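Local coordinates for protein putative alpha KG dependent 2,4-D dioxygenase (PDB 5J92) that binds an iron(II) ion and probably acts as a 2-oxoglutarate-dependent dioxygenase of the TauD/TfdA family, at residues M113-L116 against T117-W121; D159-D163 against H164-V168; D177-A180 against S181-A184. One frame throughout, in Å; residues are numbered along the deposited sequence. Where two conformers were deposited one is given.

In the fold
Following the chain from the N terminus, the three contacts come in series, and none nests in or crosses another. Contact 1 is the end of helix 110-117 and the turn that leads to the iron ligands His122 and Asp124. Contact 2 joins helix 154-159 to helix 163-169 through a short loop and lies against helix 231-245, away from the iron. Contact 3 starts helix 178-184 just after strand 173-176. Contacts 1 and 3 have centres about 11 Å apart and touch through Met113 and Arg182. Contact 2 stands apart, its centre about 29 Å from that of contact 1 and 28 Å from that of contact 3.

Contact 1 of 3, residues M113-L116 against T117-W121; sequences MNNL and TSRRW
Leu116 and Arg119 meet where helix 110-117 ends and the chain turns toward the iron site. Leu116 CD2 lies over one face of the Arg119 guanidinium, toward its rim, 3.8 Å from Arg119 NH1. Asn115 comes at the same group obliquely, its amide plane turned 71° from the guanidinium. A water bridges the two polar ends: it donates to Asn115 OD1 and accepts from Arg119 NE, 2.8 Å each. The Arg119 chain is extended from CG to NE, which carries the guanidinium to the second subunit, where NH1 forms a salt bridge with Asp236.

Backbone bonds set these side chains in place. Thr117 N binds Met113 O at 2.9 Å, and Ser118 N binds Asn114 O at 3.0 Å. Arg119 N then reaches back three residues to Leu116 O at 3.1 Å. A type I turn from Thr117 to Arg120, closed by Arg120 N to Thr117 O, overlaps the end of the helix. Met113 CG packs on Thr117 CG2 at 4.0 Å.

Arg120 O hydrogen-bonds His122 ND1, so the turn helps position one ligand of the His122, Asp124, His271 iron site, the two-histidine, one-carboxylate triad of this family. In the conformer described, the Ser118 side chain lies about 4 Å from the iron(II) ion. Its backbone bonds to Gly273, the last residue of strand 269-273. Beyond the turn, Trp121 packs against that strand and strand 149-153.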
loop_
_atom_site.group_PDB
_atom_site.type_symbol
_atom_site.label_atom_id
_atom_site.label_comp_id
_atom_site.label_asym_id
_atom_site.label_seq_id
_atom_site.Cartn_x
_atom_site.Cartn_y
_atom_site.Cartn_z
ATOM N N MET A 113 18.565 6.272 -6.243
ATOM C CA MET A 113 17.294 6.891 -5.893
ATOM C C MET A 113 16.210 6.526 -6.895
ATOM O O MET A 113 15.095 6.153 -6.508
ATOM C CB MET A 113 17.437 8.404 -5.804
ATOM C CG MET A 113 16.127 9.059 -5.439
ATOM S SD MET A 113 16.288 10.836 -5.296
ATOM C CE MET A 113 16.618 11.248 -7.010
ATOM N N ASN A 114 16.515 6.636 -8.188
ATOM C CA ASN A 114 15.512 6.316 -9.196
ATOM C C ASN A 114 15.102 4.858 -9.117
ATOM O O ASN A 114 13.925 4.530 -9.290
ATOM C CB ASN A 114 16.037 6.650 -10.587
ATOM C CG ASN A 114 16.258 8.122 -10.767
ATOM O OD1 ASN A 114 15.698 8.936 -10.026
ATOM N ND2 ASN A 114 17.094 8.483 -11.736
ATOM N N ASN A 115 16.054 3.971 -8.827
ATOM C CA ASN A 115 15.724 2.554 -8.758
ATOM C C ASN A 115 14.703 2.274 -7.657
ATOM O O ASN A 115 13.721 1.553 -7.882
ATOM C CB ASN A 115 17.004 1.736 -8.558
ATOM C CG ASN A 115 16.740 0.243 -8.484
ATOM O OD1 ASN A 115 16.313 -0.373 -9.459
ATOM N ND2 ASN A 115 17.000 -0.347 -7.320
ATOM N N LEU A 116 14.899 2.864 -6.475
ATOM C CA LEU A 116 14.017 2.618 -5.339
ATOM C C LEU A 116 12.686 3.355 -5.469
ATOM O O LEU A 116 11.639 2.803 -5.120
ATOM C CB LEU A 116 14.718 3.008 -4.040
ATOM C CG LEU A 116 15.909 2.128 -3.662
ATOM C CD1 LEU A 116 16.548 2.587 -2.362
ATOM C CD2 LEU A 116 15.474 0.663 -3.575
ATOM N N THR A 117 12.695 4.611 -5.922
ATOM C CA THR A 117 11.425 5.319 -6.044
ATOM C C THR A 117 10.560 4.731 -7.148
ATOM O O THR A 117 9.327 4.804 -7.067
ATOM C CB THR A 117 11.655 6.807 -6.292
ATOM O OG1 THR A 117 12.327 6.983 -7.546
ATOM C CG2 THR A 117 12.509 7.383 -5.171
ATOM N N SER A 118 11.171 4.121 -8.170
ATOM C CA SER A 118 10.386 3.500 -9.230
ATOM C C SER A 118 9.708 2.209 -8.784
ATOM O O SER A 118 8.861 1.691 -9.524
ATOM C CB SER A 118 11.262 3.230 -10.454
ATOM O OG SER A 118 11.444 4.415 -11.203
ATOM N N ARG A 119 10.039 1.693 -7.595
ATOM C CA ARG A 119 9.328 0.535 -7.062
ATOM C C ARG A 119 7.985 0.911 -6.452
ATOM O O ARG A 119 7.221 0.020 -6.064
ATOM C CB ARG A 119 10.192 -0.192 -6.026
ATOM C CG ARG A 119 11.449 -0.795 -6.612
ATOM C CD ARG A 119 12.316 -1.420 -5.539
ATOM N NE ARG A 119 13.467 -2.089 -6.134
ATOM C CZ ARG A 119 14.365 -2.777 -5.449
ATOM N NH1 ARG A 119 14.253 -2.892 -4.129
ATOM N NH2 ARG A 119 15.379 -3.349 -6.086
ATOM N N ARG A 120 7.693 2.205 -6.369
ATOM C CA ARG A 120 6.406 2.708 -5.915
ATOM C C ARG A 120 5.562 3.112 -7.121
ATOM O O ARG A 120 6.079 3.673 -8.096
ATOM C CB ARG A 120 6.615 3.891 -4.954
ATOM C CG ARG A 120 7.255 3.456 -3.614
ATOM C CD ARG A 120 8.215 4.473 -3.023
ATOM N NE ARG A 120 8.734 4.054 -1.715
ATOM C CZ ARG A 120 9.862 3.364 -1.525
ATOM N NH1 ARG A 120 10.607 2.997 -2.557
ATOM N NH2 ARG A 120 10.258 3.044 -0.299
ATOM N N TRP A 121 4.263 2.814 -7.057
ATOM C CA TRP A 121 3.356 3.131 -8.163
ATOM C C TRP A 121 3.368 4.623 -8.476
ATOM O O TRP A 121 3.161 5.458 -7.588
ATOM C CB TRP A 121 1.923 2.723 -7.823
ATOM C CG TRP A 121 1.647 1.256 -7.763
ATOM C CD1 TRP A 121 1.474 0.502 -6.637
ATOM C CD2 TRP A 121 1.467 0.367 -8.880
ATOM N NE1 TRP A 121 1.202 -0.811 -6.990
ATOM C CE2 TRP A 121 1.199 -0.909 -8.359
ATOM C CE3 TRP A 121 1.509 0.536 -10.272
ATOM C CZ2 TRP A 121 0.971 -2.020 -9.178
ATOM C CZ3 TRP A 121 1.278 -0.576 -11.092
ATOM C CH2 TRP A 121 1.013 -1.827 -10.533
HETATM O O HOH W 1 14.440 -2.299 -8.706
#

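Contact 2 of 3, residues D159-D163 against H164-V168; sequences DKLPD and HLRKV
Asp163 carries CG anti to its backbone N (chi1 179°), and Lys167 is bent at its last torsion (chi4 56°). Together these bring the ammonium onto the carboxylate one helical turn back, an i to i+4 salt bridge. Lys167 NZ lies 2.7 Å from Asp163 OD2 and uses the syn lone pair of that oxygen. A second, weak bond runs from Lys167 NZ to Asp163 OD1 at 2.9 Å. The lysine chain crosses the aspartate at a slant, with Lys167 CE 3.4 Å from Asp163 OD2.

Arg166 folds back instead of reaching outward. Bends at chi2 and chi3 turn its guanidinium toward the loop, where Asp159 O lies at its edge. Leu161 CB lies 3.9 Å from Arg166 NE. Tyr158 makes a cation-pi contact with the same arginine.

Pro162 is the N-cap of helix 163-169. Its carbonyl accepts the first helical bond, from Arg166 N at 2.9 Å. Asp163 O takes the next, from Lys167 N at 3.0 Å. On the inner side, Leu161 CD2 meets Leu165 CB at 4.1 Å, the two side chains crossing at about a right angle. Pro162 lies side by side with Leu165. Leu161 and Pro162 also pack on helix 231-245, while His164 touches Ile277 of the second subunit.

Asp163 is the first residue of the helix, so its negative charge would probably interact well with the N-terminal end of the helix dipole as well as with Lys167. Both oxygens face the ammonium, which should favour the ionised carboxylate. The salt bridge lies on the exposed side of the helix, while Leu161, Pro162 and Leu165 form an apolar cluster.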
loop_
_atom_site.group_PDB
_atom_site.type_symbol
_atom_site.label_atom_id
_atom_site.label_comp_id
_atom_site.label_asym_id
_atom_site.label_seq_id
_atom_site.Cartn_x
_atom_site.Cartn_y
_atom_site.Cartn_z
ATOM N N ASP A 159 -13.704 3.390 -13.479
ATOM C CA ASP A 159 -14.981 2.792 -13.870
ATOM C C ASP A 159 -15.581 1.967 -12.744
ATOM O O ASP A 159 -16.809 1.906 -12.595
ATOM C CB ASP A 159 -14.811 1.913 -15.108
ATOM C CG ASP A 159 -14.487 2.705 -16.352
ATOM O OD1 ASP A 159 -14.677 3.948 -16.341
ATOM O OD2 ASP A 159 -14.047 2.081 -17.350
ATOM N N LYS A 160 -14.740 1.309 -11.955
ATOM C CA LYS A 160 -15.226 0.358 -10.970
ATOM C C LYS A 160 -15.354 0.964 -9.572
ATOM O O LYS A 160 -15.689 0.242 -8.635
ATOM C CB LYS A 160 -14.298 -0.866 -10.937
ATOM C CG LYS A 160 -14.378 -1.754 -12.177
ATOM C CD LYS A 160 -15.781 -2.223 -12.518
ATOM C CE LYS A 160 -15.775 -3.248 -13.669
ATOM N NZ LYS A 160 -15.297 -2.736 -14.993
ATOM N N LEU A 161 -15.118 2.267 -9.407
ATOM C CA LEU A 161 -15.178 2.867 -8.077
ATOM C C LEU A 161 -16.555 2.666 -7.444
ATOM O O LEU A 161 -17.579 2.728 -8.142
ATOM C CB LEU A 161 -14.869 4.367 -8.131
ATOM C CG LEU A 161 -13.424 4.846 -8.207
ATOM C CD1 LEU A 161 -13.408 6.381 -8.387
ATOM C CD2 LEU A 161 -12.662 4.461 -6.930
ATOM N N PRO A 162 -16.614 2.384 -6.140
ATOM C CA PRO A 162 -17.893 2.434 -5.426
ATOM C C PRO A 162 -18.529 3.799 -5.613
ATOM O O PRO A 162 -17.837 4.812 -5.741
ATOM C CB PRO A 162 -17.504 2.219 -3.959
ATOM C CG PRO A 162 -16.107 1.779 -3.944
ATOM C CD PRO A 162 -15.525 1.831 -5.325
ATOM N N ASP A 163 -19.861 3.820 -5.576
ATOM C CA ASP A 163 -20.592 5.034 -5.924
ATOM C C ASP A 163 -20.174 6.225 -5.066
ATOM O O ASP A 163 -20.054 7.349 -5.571
ATOM C CB ASP A 163 -22.092 4.796 -5.795
ATOM C CG ASP A 163 -22.893 6.036 -6.117
ATOM O OD1 ASP A 163 -23.112 6.291 -7.323
ATOM O OD2 ASP A 163 -23.278 6.770 -5.173
ATOM N N HIS A 164 -19.960 6.009 -3.767
ATOM C CA HIS A 164 -19.633 7.131 -2.894
ATOM C C HIS A 164 -18.243 7.689 -3.196
ATOM O O HIS A 164 -18.012 8.893 -3.048
ATOM C CB HIS A 164 -19.771 6.724 -1.423
ATOM C CG HIS A 164 -18.666 5.848 -0.922
ATOM N ND1 HIS A 164 -18.613 4.494 -1.177
ATOM C CD2 HIS A 164 -17.572 6.134 -0.177
ATOM C CE1 HIS A 164 -17.534 3.984 -0.609
ATOM N NE2 HIS A 164 -16.889 4.956 0.010
ATOM N N LEU A 165 -17.291 6.839 -3.584
ATOM C CA LEU A 165 -15.992 7.361 -4.006
ATOM C C LEU A 165 -16.078 8.044 -5.365
ATOM O O LEU A 165 -15.385 9.037 -5.597
ATOM C CB LEU A 165 -14.937 6.256 -4.044
ATOM C CG LEU A 165 -14.474 5.771 -2.666
ATOM C CD1 LEU A 165 -13.373 4.738 -2.808
ATOM C CD2 LEU A 165 -14.020 6.937 -1.797
ATOM N N ARG A 166 -16.912 7.528 -6.272
ATOM C CA ARG A 166 -17.127 8.213 -7.541
ATOM C C ARG A 166 -17.620 9.635 -7.325
ATOM O O ARG A 166 -17.185 10.565 -8.015
ATOM C CB ARG A 166 -18.143 7.453 -8.392
ATOM C CG ARG A 166 -18.369 8.101 -9.747
ATOM C CD ARG A 166 -17.250 7.717 -10.678
ATOM N NE ARG A 166 -17.122 6.266 -10.677
ATOM C CZ ARG A 166 -17.763 5.459 -11.515
ATOM N NH1 ARG A 166 -18.561 5.971 -12.443
ATOM N NH2 ARG A 166 -17.602 4.143 -11.424
ATOM N N LYS A 167 -18.554 9.816 -6.392
ATOM C CA LYS A 167 -19.098 11.147 -6.161
ATOM C C LYS A 167 -18.052 12.071 -5.555
ATOM O O LYS A 167 -18.043 13.280 -5.833
ATOM C CB LYS A 167 -20.336 11.061 -5.262
ATOM C CG LYS A 167 -21.567 10.447 -5.933
ATOM C CD LYS A 167 -22.671 10.207 -4.905
ATOM C CE LYS A 167 -24.033 10.015 -5.555
ATOM N NZ LYS A 167 -24.058 8.912 -6.555
ATOM N N VAL A 168 -17.196 11.530 -4.685
ATOM C CA VAL A 168 -16.226 12.356 -3.974
ATOM C C VAL A 168 -15.133 12.857 -4.922
ATOM O O VAL A 168 -14.709 14.012 -4.833
ATOM C CB VAL A 168 -15.652 11.584 -2.771
ATOM C CG1 VAL A 168 -14.460 12.321 -2.174
ATOM C CG2 VAL A 168 -16.722 11.438 -1.710
#

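Contact 3 of 3, residues D177-A180 against S181-A184; sequences DIMA and SRAA
Ile178 and Met179 both pack against Arg182 across the first turn of helix 178-184. In these van der Waals contacts, Ile178 CG1 lies 3.6 Å from Arg182 NE, and the two side chains run at a slant to each other. Met179 lies side by side with the arginine, pointing the same way, and its CE is 3.5 Å from Arg182 NH1. The Met179 chain bends at chi2 (-53°), which swings its sulfur and methyl toward the guanidinium. Arg182 itself is extended from CG to NE. Ile178 CD1 also touches Ser181 OG at 3.5 Å.

The charged partner of Arg182 lies outside the two segments: NH1 makes a salt bridge with Glu194 of helix 192-197. Met179 packs on the same glutamate and on Arg195.

Capping starts the helix. Asp177 is the N-cap, and its OD1 accepts from Ala180 N at 3.2 Å. The N-H meets that oxygen from above the carboxylate plane. This ties down one amide of the first turn, and the acidic group would probably also offset the positive end of the helix dipole.

Regular backbone bonds continue from there. Asp177 O accepts from Ser181 N at 3.1 Å. Arg182 N binds Ile178 O at 2.8 Å. Ala183 N and Ala184 N bind Met179 O and Ala180 O in the same i to i+4 pattern. Ser181 OG is 2.9 Å from Ile178 O, a possible further bond whose proton has another acceptor within reach.

The helix follows directly on strand 173-176. Asp177 and Ala180 touch Thr224 on the adjoining strand 223-226, and Ile178 and Ser181 rest on His222 just before it. On another side, Arg182 and Met179 link the helix to helix 192-197.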
loop_
_atom_site.group_PDB
_atom_site.type_symbol
_atom_site.label_atom_id
_atom_site.label_comp_id
_atom_site.label_asym_id
_atom_site.label_seq_id
_atom_site.Cartn_x
_atom_site.Cartn_y
_atom_site.Cartn_z
ATOM N N ASP A 177 4.179 16.564 -5.944
ATOM C CA ASP A 177 5.330 17.122 -5.221
ATOM C C ASP A 177 6.456 16.084 -5.197
ATOM O O ASP A 177 6.451 15.194 -4.343
ATOM C CB ASP A 177 4.882 17.505 -3.813
ATOM C CG ASP A 177 5.952 18.205 -2.998
ATOM O OD1 ASP A 177 7.135 18.250 -3.401
ATOM O OD2 ASP A 177 5.577 18.705 -1.915
ATOM N N ILE A 178 7.445 16.238 -6.085
ATOM C CA ILE A 178 8.482 15.212 -6.197
ATOM C C ILE A 178 9.328 15.147 -4.929
ATOM O O ILE A 178 9.723 14.060 -4.490
ATOM C CB ILE A 178 9.345 15.451 -7.455
ATOM C CG1 ILE A 178 10.337 14.303 -7.671
ATOM C CG2 ILE A 178 10.070 16.799 -7.402
ATOM C CD1 ILE A 178 9.695 12.953 -7.877
ATOM N N MET A 179 9.600 16.296 -4.306
ATOM C CA MET A 179 10.440 16.299 -3.114
ATOM C C MET A 179 9.731 15.618 -1.953
ATOM O O MET A 179 10.361 14.912 -1.160
ATOM C CB MET A 179 10.841 17.735 -2.752
ATOM C CG MET A 179 11.741 18.401 -3.779
ATOM S SD MET A 179 13.199 17.400 -4.149
ATOM C CE MET A 179 13.773 18.145 -5.685
ATOM N N ALA A 180 8.414 15.787 -1.858
ATOM C CA ALA A 180 7.660 15.071 -0.836
ATOM C C ALA A 180 7.680 13.562 -1.082
ATOM O O ALA A 180 7.841 12.779 -0.136
ATOM C CB ALA A 180 6.226 15.592 -0.779
ATOM N N SER A 181 7.529 13.128 -2.342
ATOM C CA SER A 181 7.531 11.689 -2.606
ATOM C C SER A 181 8.914 11.090 -2.391
ATOM O O SER A 181 9.038 9.959 -1.900
ATOM C CB SER A 181 7.035 11.390 -4.026
ATOM O OG SER A 181 7.970 11.831 -5.012
ATOM N N ARG A 182 9.966 11.827 -2.748
ATOM C CA ARG A 182 11.314 11.359 -2.455
ATOM C C ARG A 182 11.539 11.252 -0.958
ATOM O O ARG A 182 12.131 10.273 -0.482
ATOM C CB ARG A 182 12.346 12.295 -3.086
ATOM C CG ARG A 182 12.486 12.157 -4.589
ATOM C CD ARG A 182 13.510 13.141 -5.086
ATOM N NE ARG A 182 13.602 13.182 -6.541
ATOM C CZ ARG A 182 14.362 14.057 -7.192
ATOM N NH1 ARG A 182 15.071 14.948 -6.507
ATOM N NH2 ARG A 182 14.410 14.047 -8.518
ATOM N N ALA A 183 11.074 12.249 -0.195
ATOM C CA ALA A 183 11.229 12.194 1.256
ATOM C C ALA A 183 10.489 10.998 1.849
ATOM O O ALA A 183 10.993 10.347 2.772
ATOM C CB ALA A 183 10.745 13.499 1.884
ATOM N N ALA A 184 9.304 10.676 1.312
ATOM C CA ALA A 184 8.578 9.494 1.771
ATOM C C ALA A 184 9.348 8.215 1.480
ATOM O O ALA A 184 9.187 7.217 2.196
ATOM C CB ALA A 184 7.194 9.423 1.117
#